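Local coordinates for glutathione transferase (Phanerochaete chrysosporium, PDB 4F0C), which probably transfers glutathione to or from small-molecule substrates, and here forms a dimer that holds oxidized glutathione disulfide, at residues R139-I144 against L183-Y188; V14-W19 against V174-T179; V150-L155 against K195-V200. One frame throughout, in Å; residues are numbered along the deposited sequence.

Contact 1: R139-I144 against L183-Y188. With GDS (oxidized glutathione disulfide), chain B; SO4 (sulfate ion), chain E.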
loop_
_atom_site.group_PDB
_atom_site.type_symbol
_atom_site.label_atom_id
_atom_site.label_comp_id
_atom_site.label_asym_id
_atom_site.label_seq_id
_atom_site.Cartn_x
_atom_site.Cartn_y
_atom_site.Cartn_z
ATOM N N ARG A 139 -15.469 12.477 4.361
ATOM C CA ARG A 139 -15.080 11.752 3.152
ATOM C C ARG A 139 -14.349 10.458 3.510
ATOM O O ARG A 139 -14.592 9.397 2.913
ATOM C CB ARG A 139 -14.198 12.653 2.251
ATOM C CG ARG A 139 -13.207 11.883 1.328
ATOM C CD ARG A 139 -12.481 12.845 0.330
ATOM N NE ARG A 139 -11.429 12.170 -0.433
ATOM C CZ ARG A 139 -11.626 11.415 -1.517
ATOM N NH1 ARG A 139 -12.840 11.233 -2.006
ATOM N NH2 ARG A 139 -10.596 10.825 -2.120
ATOM N N TYR A 140 -13.454 10.537 4.488
ATOM C CA TYR A 140 -12.657 9.366 4.874
ATOM C C TYR A 140 -13.399 8.431 5.826
ATOM O O TYR A 140 -13.166 7.233 5.809
ATOM C CB TYR A 140 -11.298 9.818 5.422
ATOM C CG TYR A 140 -10.580 10.599 4.353
ATOM C CD1 TYR A 140 -10.044 9.943 3.250
ATOM C CD2 TYR A 140 -10.505 11.995 4.397
ATOM C CE1 TYR A 140 -9.414 10.648 2.234
ATOM C CE2 TYR A 140 -9.882 12.702 3.387
ATOM C CZ TYR A 140 -9.343 12.017 2.300
ATOM O OH TYR A 140 -8.715 12.700 1.279
ATOM N N GLN A 141 -14.296 8.963 6.650
ATOM C CA GLN A 141 -15.194 8.091 7.414
ATOM C C GLN A 141 -16.081 7.243 6.483
ATOM O O GLN A 141 -16.312 6.049 6.716
ATOM C CB GLN A 141 -16.059 8.934 8.351
ATOM C CG GLN A 141 -15.249 9.601 9.472
ATOM C CD GLN A 141 -16.101 10.550 10.252
ATOM O OE1 GLN A 141 -16.598 11.538 9.699
ATOM N NE2 GLN A 141 -16.337 10.232 11.532
ATOM N N LYS A 142 -16.587 7.860 5.424
ATOM C CA LYS A 142 -17.353 7.095 4.435
ATOM C C LYS A 142 -16.489 6.004 3.786
ATOM O O LYS A 142 -16.973 4.893 3.522
ATOM C CB LYS A 142 -17.930 8.032 3.368
ATOM C CG LYS A 142 -19.172 8.788 3.838
ATOM C CD LYS A 142 -19.541 9.921 2.865
ATOM C CE LYS A 142 -20.918 10.498 3.197
ATOM N NZ LYS A 142 -21.122 11.787 2.488
ATOM N N GLU A 143 -15.219 6.308 3.532
ATOM C CA GLU A 143 -14.295 5.310 2.964
ATOM C C GLU A 143 -14.028 4.174 3.953
ATOM O O GLU A 143 -13.907 3.012 3.570
ATOM C CB GLU A 143 -12.953 5.949 2.523
ATOM C CG GLU A 143 -11.988 4.962 1.826
ATOM C CD GLU A 143 -12.513 4.422 0.458
ATOM O OE1 GLU A 143 -13.582 4.869 0.001
ATOM O OE2 GLU A 143 -11.855 3.549 -0.134
ATOM N N ILE A 144 -13.930 4.503 5.236
ATOM C CA ILE A 144 -13.857 3.437 6.240
ATOM C C ILE A 144 -15.043 2.471 6.122
ATOM O O ILE A 144 -14.853 1.264 6.118
ATOM C CB ILE A 144 -13.800 4.031 7.685
ATOM C CG1 ILE A 144 -12.439 4.711 7.880
ATOM C CG2 ILE A 144 -14.100 2.953 8.703
ATOM C CD1 ILE A 144 -12.331 5.582 9.177
ATOM N N LEU A 183 -12.753 4.897 17.525
ATOM C CA LEU A 183 -12.482 6.318 17.420
ATOM C C LEU A 183 -13.051 6.910 16.130
ATOM O O LEU A 183 -13.961 7.738 16.176
ATOM C CB LEU A 183 -10.987 6.594 17.531
ATOM C CG LEU A 183 -10.595 8.062 17.373
ATOM C CD1 LEU A 183 -11.112 8.884 18.557
ATOM C CD2 LEU A 183 -9.085 8.208 17.211
ATOM N N LEU A 184 -12.562 6.432 14.992
ATOM C CA LEU A 184 -12.775 7.113 13.709
ATOM C C LEU A 184 -14.235 7.154 13.244
ATOM O O LEU A 184 -14.664 8.151 12.674
ATOM C CB LEU A 184 -11.873 6.523 12.616
ATOM C CG LEU A 184 -10.396 6.386 13.019
ATOM C CD1 LEU A 184 -9.638 5.679 11.941
ATOM C CD2 LEU A 184 -9.793 7.755 13.295
ATOM N N VAL A 185 -14.993 6.082 13.468
ATOM C CA VAL A 185 -16.412 6.094 13.109
ATOM C C VAL A 185 -17.303 5.802 14.296
ATOM O O VAL A 185 -18.486 5.598 14.129
ATOM C CB VAL A 185 -16.754 5.146 11.921
ATOM C CG1 VAL A 185 -16.142 5.688 10.618
ATOM C CG2 VAL A 185 -16.270 3.689 12.186
ATOM N N LYS A 186 -16.742 5.823 15.509
ATOM C CA LYS A 186 -17.577 5.681 16.701
ATOM C C LYS A 186 -18.489 6.900 16.771
ATOM O O LYS A 186 -18.015 8.035 16.739
ATOM C CB LYS A 186 -16.724 5.587 17.965
ATOM C CG LYS A 186 -17.564 5.478 19.244
ATOM C CD LYS A 186 -16.688 5.237 20.449
ATOM C CE LYS A 186 -17.542 5.207 21.717
ATOM N NZ LYS A 186 -16.682 5.141 22.930
ATOM N N GLY A 187 -19.797 6.657 16.836
ATOM C CA GLY A 187 -20.775 7.715 16.851
ATOM C C GLY A 187 -21.034 8.367 15.506
ATOM O O GLY A 187 -21.684 9.401 15.451
ATOM N N TYR A 188 -20.547 7.773 14.421
ATOM C CA TYR A 188 -20.758 8.336 13.094
ATOM C C TYR A 188 -21.999 7.760 12.414
ATOM O O TYR A 188 -22.026 6.581 12.047
ATOM C CB TYR A 188 -19.546 8.107 12.183
ATOM C CG TYR A 188 -19.807 8.578 10.775
ATOM C CD1 TYR A 188 -19.971 9.928 10.494
ATOM C CD2 TYR A 188 -19.887 7.676 9.721
ATOM C CE1 TYR A 188 -20.217 10.364 9.204
ATOM C CE2 TYR A 188 -20.134 8.104 8.432
ATOM C CZ TYR A 188 -20.297 9.445 8.182
ATOM O OH TYR A 188 -20.558 9.861 6.905
HETATM N N1 GDS B . -4.323 0.276 -4.295
HETATM C CA1 GDS B . -5.121 0.077 -5.564
HETATM C C1 GDS B . -4.208 -0.461 -6.736
HETATM O OE1 GDS B . -3.000 -0.080 -6.799
HETATM O OE2 GDS B . -4.726 -1.314 -7.512
HETATM C CB1 GDS B . -5.813 1.405 -6.036
HETATM C CG1 GDS B . -6.629 1.180 -7.330
HETATM C CD1 GDS B . -7.401 2.424 -7.639
HETATM O O1 GDS B . -7.356 3.455 -6.987
HETATM N N2 GDS B . -8.193 2.323 -8.764
HETATM C CA2 GDS B . -9.050 3.440 -9.209
HETATM C C2 GDS B . -10.497 3.014 -9.217
HETATM O O2 GDS B . -10.807 1.901 -9.653
HETATM C CB2 GDS B . -8.738 3.826 -10.674
HETATM S SG2 GDS B . -7.138 4.661 -10.762
HETATM N N3 GDS B . -11.405 3.926 -8.812
HETATM C CA3 GDS B . -12.801 3.590 -8.842
HETATM C C3 GDS B . -13.485 3.997 -7.542
HETATM O OE3 GDS B . -14.735 3.992 -7.512
HETATM O OE4 GDS B . -12.724 4.239 -6.588
HETATM N N4 GDS B . -6.064 5.769 -5.915
HETATM C CA4 GDS B . -5.165 5.768 -4.753
HETATM C C4 GDS B . -4.000 4.774 -5.037
HETATM O OE5 GDS B . -3.621 4.618 -6.227
HETATM O OE6 GDS B . -3.518 4.210 -4.034
HETATM C C5 GDS B . -6.718 6.914 -6.299
HETATM O O5 GDS B . -6.597 7.995 -5.720
HETATM C CA5 GDS B . -7.619 6.841 -7.524
HETATM N N5 GDS B . -8.716 7.844 -7.426
HETATM C CB5 GDS B . -6.748 7.110 -8.756
HETATM S SG5 GDS B . -7.657 6.689 -10.293
HETATM C CA6 GDS B . -12.290 7.394 -5.401
HETATM C C6 GDS B . -12.096 8.560 -4.352
HETATM O OE7 GDS B . -13.073 8.894 -3.646
HETATM O OE8 GDS B . -10.958 9.073 -4.285
HETATM N N6 GDS B . -13.454 6.583 -5.044
HETATM C CB6 GDS B . -12.423 8.054 -6.806
HETATM C CG6 GDS B . -11.080 8.557 -7.359
HETATM C CD6 GDS B . -10.067 7.424 -7.453
HETATM O O6 GDS B . -10.340 6.224 -7.575
HETATM S S SO4 E . -16.719 11.858 -1.117
HETATM O O1 SO4 E . -17.312 11.505 -2.415
HETATM O O2 SO4 E . -15.348 12.304 -1.345
HETATM O O3 SO4 E . -17.453 12.946 -0.479
HETATM O O4 SO4 E . -16.763 10.695 -0.236
#
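Q141 and V185 bring their CA atoms to 6.2 Å of each other where helix 134-155 passes the C-terminal end of helix 174-184, just before the chain reverses in a type II beta turn from V185 to Y188. G187, with its positive phi, occupies the third position of that turn. The side chain of Q141, extended beyond CG, puts its amide beside the helix end, where NE2 donates to L184 O over 2.9 Å. The bond is nearly straight, 165° at the hydrogen, and lies close to the amide plane. Glutamine suits this place because its chain also covers Y188: CB stands over the centre of the ring, 4.2 Å from the centroid and almost on the normal, a CH-pi contact. Farther out, the amide is tilted 37° against the ring. At the other end of the tyrosine, K142 CG comes 3.5 Å from Y188 OH; that hydroxyl is hydrogen-bonded to E138. On the buried side I144 sends its two branches to different partners, CD1 to L184 CB at 3.6 Å and CG2 to V185 CG1 at 3.9 Å. R139 points away, and its NH1 and NH2 grip the two oxygens of a carboxylate of glutathione disulfide, whose other partners lie largely on the second subunit. Between the segments themselves, a single side-chain hydrogen bond satisfies a carbonyl at the end of the helix, and a ring face and apolar branches do the rest, so the turn is held with no charge pair.

Contact 2: V14-W19 against V174-T179. With GDS (oxidized glutathione disulfide), chain C.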
loop_
_atom_site.group_PDB
_atom_site.type_symbol
_atom_site.label_atom_id
_atom_site.label_comp_id
_atom_site.label_asym_id
_atom_site.label_seq_id
_atom_site.Cartn_x
_atom_site.Cartn_y
_atom_site.Cartn_z
ATOM N N VAL A 14 1.248 5.953 19.901
ATOM C CA VAL A 14 -0.083 6.327 19.419
ATOM C C VAL A 14 -0.358 5.805 18.003
ATOM O O VAL A 14 -1.438 5.275 17.736
ATOM C CB VAL A 14 -0.283 7.853 19.428
ATOM C CG1 VAL A 14 -1.680 8.201 18.886
ATOM C CG2 VAL A 14 -0.103 8.408 20.847
ATOM N N GLY A 15 0.607 5.957 17.102
ATOM C CA GLY A 15 0.399 5.588 15.700
ATOM C C GLY A 15 0.149 4.092 15.538
ATOM O O GLY A 15 0.776 3.276 16.217
ATOM N N PRO A 16 -0.775 3.716 14.642
ATOM C CA PRO A 16 -1.151 2.288 14.622
ATOM C C PRO A 16 -0.118 1.357 14.032
ATOM O O PRO A 16 -0.017 0.215 14.470
ATOM C CB PRO A 16 -2.430 2.287 13.742
ATOM C CG PRO A 16 -3.021 3.647 14.014
ATOM C CD PRO A 16 -1.803 4.558 14.012
ATOM N N ASN A 17 0.646 1.805 13.028
ATOM C CA ASN A 17 1.260 0.841 12.123
ATOM C C ASN A 17 2.300 -0.127 12.697
ATOM O O ASN A 17 2.369 -1.284 12.279
ATOM C CB ASN A 17 1.819 1.570 10.896
ATOM C CG ASN A 17 0.715 2.048 9.993
ATOM O OD1 ASN A 17 -0.125 1.252 9.583
ATOM N ND2 ASN A 17 0.649 3.339 9.760
ATOM N N GLY A 18 3.126 0.325 13.629
ATOM C CA GLY A 18 4.108 -0.604 14.172
ATOM C C GLY A 18 3.478 -1.753 14.951
ATOM O O GLY A 18 4.118 -2.786 15.173
ATOM N N TRP A 19 2.234 -1.572 15.389
ATOM C CA TRP A 19 1.579 -2.586 16.249
ATOM C C TRP A 19 1.223 -3.858 15.484
ATOM O O TRP A 19 1.090 -4.916 16.088
ATOM C CB TRP A 19 0.362 -1.977 16.996
ATOM C CG TRP A 19 0.891 -0.938 17.955
ATOM C CD1 TRP A 19 0.934 0.432 17.763
ATOM C CD2 TRP A 19 1.585 -1.193 19.198
ATOM N NE1 TRP A 19 1.573 1.030 18.834
ATOM C CE2 TRP A 19 1.975 0.062 19.725
ATOM C CE3 TRP A 19 1.872 -2.353 19.932
ATOM C CZ2 TRP A 19 2.677 0.183 20.940
ATOM C CZ3 TRP A 19 2.567 -2.222 21.155
ATOM C CH2 TRP A 19 2.967 -0.966 21.629
ATOM N N VAL A 174 -5.877 -5.552 11.756
ATOM C CA VAL A 174 -6.456 -5.469 13.093
ATOM C C VAL A 174 -6.318 -4.076 13.702
ATOM O O VAL A 174 -7.308 -3.514 14.176
ATOM C CB VAL A 174 -5.846 -6.532 14.044
ATOM C CG1 VAL A 174 -6.323 -6.282 15.483
ATOM C CG2 VAL A 174 -6.273 -7.932 13.576
ATOM N N ILE A 175 -5.103 -3.516 13.697
ATOM C CA ILE A 175 -4.885 -2.285 14.484
ATOM C C ILE A 175 -5.704 -1.091 13.952
ATOM O O ILE A 175 -6.348 -0.385 14.745
ATOM C CB ILE A 175 -3.388 -1.934 14.710
ATOM C CG1 ILE A 175 -3.242 -0.832 15.777
ATOM C CG2 ILE A 175 -2.683 -1.552 13.383
ATOM C CD1 ILE A 175 -3.576 -1.282 17.218
ATOM N N TRP A 176 -5.741 -0.907 12.628
ATOM C CA TRP A 176 -6.557 0.179 12.077
ATOM C C TRP A 176 -8.056 -0.068 12.248
ATOM O O TRP A 176 -8.830 0.886 12.414
ATOM C CB TRP A 176 -6.235 0.438 10.607
ATOM C CG TRP A 176 -5.018 1.312 10.392
ATOM C CD1 TRP A 176 -3.792 0.917 9.909
ATOM C CD2 TRP A 176 -4.913 2.726 10.647
ATOM N NE1 TRP A 176 -2.947 1.996 9.856
ATOM C CE2 TRP A 176 -3.610 3.118 10.286
ATOM C CE3 TRP A 176 -5.811 3.702 11.118
ATOM C CZ2 TRP A 176 -3.163 4.436 10.402
ATOM C CZ3 TRP A 176 -5.371 5.017 11.235
ATOM C CH2 TRP A 176 -4.063 5.373 10.877
ATOM N N ASN A 177 -8.485 -1.326 12.192
ATOM C CA ASN A 177 -9.919 -1.596 12.436
ATOM C C ASN A 177 -10.305 -1.274 13.860
ATOM O O ASN A 177 -11.390 -0.746 14.117
ATOM C CB ASN A 177 -10.324 -3.036 12.066
ATOM C CG ASN A 177 -10.487 -3.220 10.563
ATOM O OD1 ASN A 177 -10.679 -2.244 9.824
ATOM N ND2 ASN A 177 -10.438 -4.465 10.103
ATOM N N ALA A 178 -9.407 -1.568 14.797
ATOM C CA ALA A 178 -9.697 -1.285 16.200
ATOM C C ALA A 178 -9.795 0.232 16.391
ATOM O O ALA A 178 -10.678 0.727 17.081
ATOM C CB ALA A 178 -8.594 -1.886 17.124
ATOM N N THR A 179 -8.846 0.951 15.791
ATOM C CA THR A 179 -8.828 2.410 15.793
ATOM C C THR A 179 -10.129 2.987 15.182
ATOM O O THR A 179 -10.726 3.921 15.722
ATOM C CB THR A 179 -7.607 2.879 14.962
ATOM O OG1 THR A 179 -6.401 2.310 15.518
ATOM C CG2 THR A 179 -7.514 4.372 14.940
HETATM N N1 GDS C . 2.782 2.600 4.767
HETATM C CA1 GDS C . 3.563 2.830 6.041
HETATM C C1 GDS C . 3.645 1.512 6.908
HETATM O OE1 GDS C . 2.663 0.709 6.902
HETATM O OE2 GDS C . 4.736 1.297 7.509
HETATM C CB1 GDS C . 2.932 3.970 6.917
HETATM C CG1 GDS C . 3.747 4.196 8.211
HETATM C CD1 GDS C . 3.207 5.397 8.921
HETATM O O1 GDS C . 2.255 6.061 8.548
HETATM N N2 GDS C . 3.887 5.710 10.081
HETATM C CA2 GDS C . 3.516 6.880 10.901
HETATM C C2 GDS C . 4.680 7.837 10.996
HETATM O O2 GDS C . 5.820 7.400 11.178
HETATM C CB2 GDS C . 3.222 6.461 12.360
HETATM S SG2 GDS C . 1.653 5.570 12.440
HETATM N N3 GDS C . 4.392 9.154 10.957
HETATM C CA3 GDS C . 5.456 10.111 11.089
HETATM C C3 GDS C . 5.334 11.206 10.035
HETATM O OE3 GDS C . 6.037 12.230 10.172
HETATM O OE4 GDS C . 4.581 10.948 9.078
HETATM N N4 GDS C . -0.504 6.482 7.924
HETATM C CA4 GDS C . -1.164 6.037 6.689
HETATM C C4 GDS C . -0.970 4.497 6.558
HETATM O OE5 GDS C . -0.898 3.809 7.609
HETATM O OE6 GDS C . -0.916 4.060 5.390
HETATM C C5 GDS C . -1.019 7.516 8.665
HETATM O O5 GDS C . -2.046 8.126 8.364
HETATM C CA5 GDS C . -0.289 7.908 9.943
HETATM N N5 GDS C . -0.503 9.351 10.246
HETATM C CB5 GDS C . -0.833 7.030 11.075
HETATM S SG5 GDS C . 0.228 7.169 12.565
HETATM C CA6 GDS C . 1.604 12.536 8.670
HETATM C C6 GDS C . 0.403 13.249 7.928
HETATM O OE7 GDS C . 0.586 14.396 7.466
HETATM O OE8 GDS C . -0.664 12.604 7.839
HETATM N N6 GDS C . 2.872 13.152 8.280
HETATM C CB6 GDS C . 1.328 12.638 10.199
HETATM C CG6 GDS C . 0.236 11.668 10.675
HETATM C CD6 GDS C . 0.604 10.227 10.347
HETATM O O6 GDS C . 1.753 9.793 10.201
#
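In the pocket for oxidized glutathione disulfide, P16 and N17 of one domain meet W176 of the other. P16 lies over one face of the indole: its CG stands 3.6 Å from the centroid of the six-membered ring, a CH-pi contact in which the compact pyrrolidine presents C-H bonds to the aromatic face. Along the indole edge, W176 NE1 donates to N17 OD1 at 2.9 Å, with 153° at the hydrogen. The acceptor lies near the ring plane, whereas the donor stands 42° above the plane of the N17 carbonyl. This bond fixes which way round the amide sits, because with OD1 engaged by the indole, ND2 is presented to the ligand and donates to its glycine carboxylate oxygen OE5 over 2.7 Å. W176, which itself lines the pocket, thus also orients the ligand-binding N17.

The residues of 14-19 follow the first strand of the thioredoxin-like N-terminal domain and enter its first helix, and W176 belongs to the all-helical C-terminal domain, the two-domain plan of glutathione transferases. G15 lines the disulfide, and having no CB it leaves room for the sulfurs: its CA is 3.5 Å from ligand SG2, and P16 CD is 3.6 Å from SG5. Behind the pocket, I175 has CG1 anti to the backbone N (chi1 -168°) and packs it 3.8 Å from P16 CB. I175 CG2 comes 3.4 Å from P16 O, and W19 CB meets I175 CG1 at 4.0 Å. Helix 211-227 covers I175 through L217 and K220, and W19 NE1 is bonded to H12 O.

Contact 3: V150-L155 against K195-V200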
loop_
_atom_site.group_PDB
_atom_site.type_symbol
_atom_site.label_atom_id
_atom_site.label_comp_id
_atom_site.label_asym_id
_atom_site.label_seq_id
_atom_site.Cartn_x
_atom_site.Cartn_y
_atom_site.Cartn_z
ATOM N N VAL A 150 -16.581 -3.951 1.966
ATOM C CA VAL A 150 -15.778 -4.875 1.161
ATOM C C VAL A 150 -15.394 -6.114 1.992
ATOM O O VAL A 150 -15.578 -7.276 1.553
ATOM C CB VAL A 150 -14.515 -4.170 0.590
ATOM C CG1 VAL A 150 -13.530 -5.218 -0.041
ATOM C CG2 VAL A 150 -14.910 -3.084 -0.444
ATOM N N LEU A 151 -14.871 -5.875 3.189
ATOM C CA LEU A 151 -14.479 -6.979 4.085
ATOM C C LEU A 151 -15.704 -7.829 4.439
ATOM O O LEU A 151 -15.636 -9.053 4.464
ATOM C CB LEU A 151 -13.796 -6.441 5.354
ATOM C CG LEU A 151 -12.405 -5.834 5.106
ATOM C CD1 LEU A 151 -11.940 -5.064 6.357
ATOM C CD2 LEU A 151 -11.402 -6.930 4.717
ATOM N N GLU A 152 -16.838 -7.172 4.656
ATOM C CA GLU A 152 -18.088 -7.880 4.951
ATOM C C GLU A 152 -18.495 -8.822 3.818
ATOM O O GLU A 152 -18.913 -9.961 4.063
ATOM C CB GLU A 152 -19.212 -6.876 5.206
ATOM C CG GLU A 152 -20.561 -7.515 5.616
ATOM C CD GLU A 152 -20.541 -8.145 6.989
ATOM O OE1 GLU A 152 -19.724 -7.741 7.836
ATOM O OE2 GLU A 152 -21.352 -9.058 7.233
ATOM N N SER A 153 -18.359 -8.337 2.584
ATOM C CA SER A 153 -18.762 -9.090 1.399
ATOM C C SER A 153 -17.979 -10.391 1.253
ATOM O O SER A 153 -18.506 -11.357 0.707
ATOM C CB SER A 153 -18.642 -8.252 0.110
ATOM O OG SER A 153 -17.275 -8.078 -0.293
ATOM N N VAL A 154 -16.743 -10.432 1.745
ATOM C CA VAL A 154 -15.991 -11.695 1.680
ATOM C C VAL A 154 -16.051 -12.517 2.971
ATOM O O VAL A 154 -16.161 -13.741 2.899
ATOM C CB VAL A 154 -14.491 -11.529 1.198
ATOM C CG1 VAL A 154 -14.412 -10.674 -0.051
ATOM C CG2 VAL A 154 -13.608 -10.954 2.279
ATOM N N LEU A 155 -15.995 -11.858 4.132
ATOM C CA LEU A 155 -15.973 -12.582 5.418
ATOM C C LEU A 155 -17.310 -13.233 5.761
ATOM O O LEU A 155 -17.398 -14.056 6.681
ATOM C CB LEU A 155 -15.511 -11.652 6.548
ATOM C CG LEU A 155 -14.030 -11.247 6.364
ATOM C CD1 LEU A 155 -13.701 -10.092 7.285
ATOM C CD2 LEU A 155 -13.127 -12.447 6.652
ATOM N N LYS A 195 -23.932 -4.721 14.388
ATOM C CA LYS A 195 -25.147 -4.647 13.570
ATOM C C LYS A 195 -24.852 -4.362 12.106
ATOM O O LYS A 195 -25.468 -4.950 11.200
ATOM C CB LYS A 195 -26.130 -3.583 14.115
ATOM C CG LYS A 195 -26.871 -4.020 15.338
ATOM C CD LYS A 195 -27.797 -2.926 15.853
ATOM C CE LYS A 195 -28.509 -3.414 17.110
ATOM N NZ LYS A 195 -29.380 -2.377 17.690
ATOM N N ASP A 196 -23.918 -3.443 11.870
ATOM C CA ASP A 196 -23.692 -2.925 10.541
ATOM C C ASP A 196 -22.780 -3.824 9.712
ATOM O O ASP A 196 -22.909 -3.876 8.483
ATOM C CB ASP A 196 -23.106 -1.501 10.592
ATOM C CG ASP A 196 -24.052 -0.482 11.230
ATOM O OD1 ASP A 196 -25.260 -0.767 11.376
ATOM O OD2 ASP A 196 -23.582 0.622 11.585
ATOM N N PHE A 197 -21.821 -4.487 10.373
ATOM C CA PHE A 197 -20.871 -5.352 9.683
ATOM C C PHE A 197 -20.617 -6.615 10.492
ATOM O O PHE A 197 -19.524 -6.773 11.049
ATOM C CB PHE A 197 -19.561 -4.582 9.445
ATOM C CG PHE A 197 -19.777 -3.297 8.670
ATOM C CD1 PHE A 197 -19.934 -3.332 7.297
ATOM C CD2 PHE A 197 -19.860 -2.072 9.319
ATOM C CE1 PHE A 197 -20.161 -2.147 6.565
ATOM C CE2 PHE A 197 -20.090 -0.884 8.599
ATOM C CZ PHE A 197 -20.239 -0.931 7.226
ATOM N N PRO A 198 -21.627 -7.509 10.566
ATOM C CA PRO A 198 -21.533 -8.615 11.524
ATOM C C PRO A 198 -20.412 -9.614 11.228
ATOM O O PRO A 198 -19.823 -10.132 12.167
ATOM C CB PRO A 198 -22.923 -9.279 11.467
ATOM C CG PRO A 198 -23.559 -8.763 10.228
ATOM C CD PRO A 198 -22.961 -7.415 9.945
ATOM N N SER A 199 -20.133 -9.886 9.954
ATOM C CA SER A 199 -19.018 -10.768 9.606
ATOM C C SER A 199 -17.668 -10.130 9.947
ATOM O O SER A 199 -16.741 -10.811 10.448
ATOM C CB SER A 199 -19.065 -11.120 8.113
ATOM O OG SER A 199 -20.353 -11.652 7.793
ATOM N N VAL A 200 -17.513 -8.844 9.630
ATOM C CA VAL A 200 -16.283 -8.146 10.007
ATOM C C VAL A 200 -16.147 -8.144 11.531
ATOM O O VAL A 200 -15.044 -8.317 12.059
ATOM C CB VAL A 200 -16.233 -6.693 9.457
ATOM C CG1 VAL A 200 -14.872 -6.046 9.793
ATOM C CG2 VAL A 200 -16.462 -6.704 7.917
#
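E152, S199 and V200 carry most of this meeting of helices in the all-helical C-terminal domain, where the last turns of helix 134-155 receive the N-terminus of helix 198-209. The first turn of a helix has backbone N-H groups with no carbonyl partner inside the helix, and the E152 carboxylate supplies acceptors for two of them. OE1 takes V200 N at 3.1 Å, a nearly straight bond (167° at the hydrogen) on the syn side, and OE2 takes S199 N at 3.1 Å through its syn lone pair. OE2 is also reached by S199 OG at 2.8 Å, which approaches from above the carboxylate plane, 52° out of it. Glutamate has the reach for this because its CG is anti to the backbone N and the chain then bends at chi2 (69°), bringing CD to the start of helix 198-209. With three donors and the N-terminal end of a helix dipole nearby, the negative form of the acid is probably favoured. Proline suits P198, at the head of the helix, since its nitrogen has no hydrogen to be satisfied; F197 holds the N-cap position.

S199 and V200 also pack. S199 CB rests 3.9 Å from L155 CB, a small side chain that lets the helices come close. V200 CG2 rests on the backbone of the other helix, 3.3 Å from E152 N and 3.7 Å from L151 CB. W203 touches both L151 and L155, while P54 of the second subunit packs on S153 and V154. F197, edge-to-face with F148, turns the edge of its ring to E152, with F197 CD1 4.2 Å from E152 CB.

Contact 2 is buried near the centre of the chain and joins the two domains. Contact 1 is also buried, though its centre is about 18 Å from the centre of the chain; contact 3, at about 19 Å, is partly buried. Both lie within the helical C-terminal domain. Contacts 1 and 2 share helix 174-184, and L184 N probably bonds to T179 O between them; contacts 1 and 3 share helix 134-155. N177 and L151 pack contact 2 on contact 3. The chemistry changes accordingly: an indole, a proline and an amide in the ligand pocket, an amide at a helix C-terminus in contact 1, a carboxylate at a helix N-terminus in contact 3. Contacts 1 and 3 both touch the second subunit.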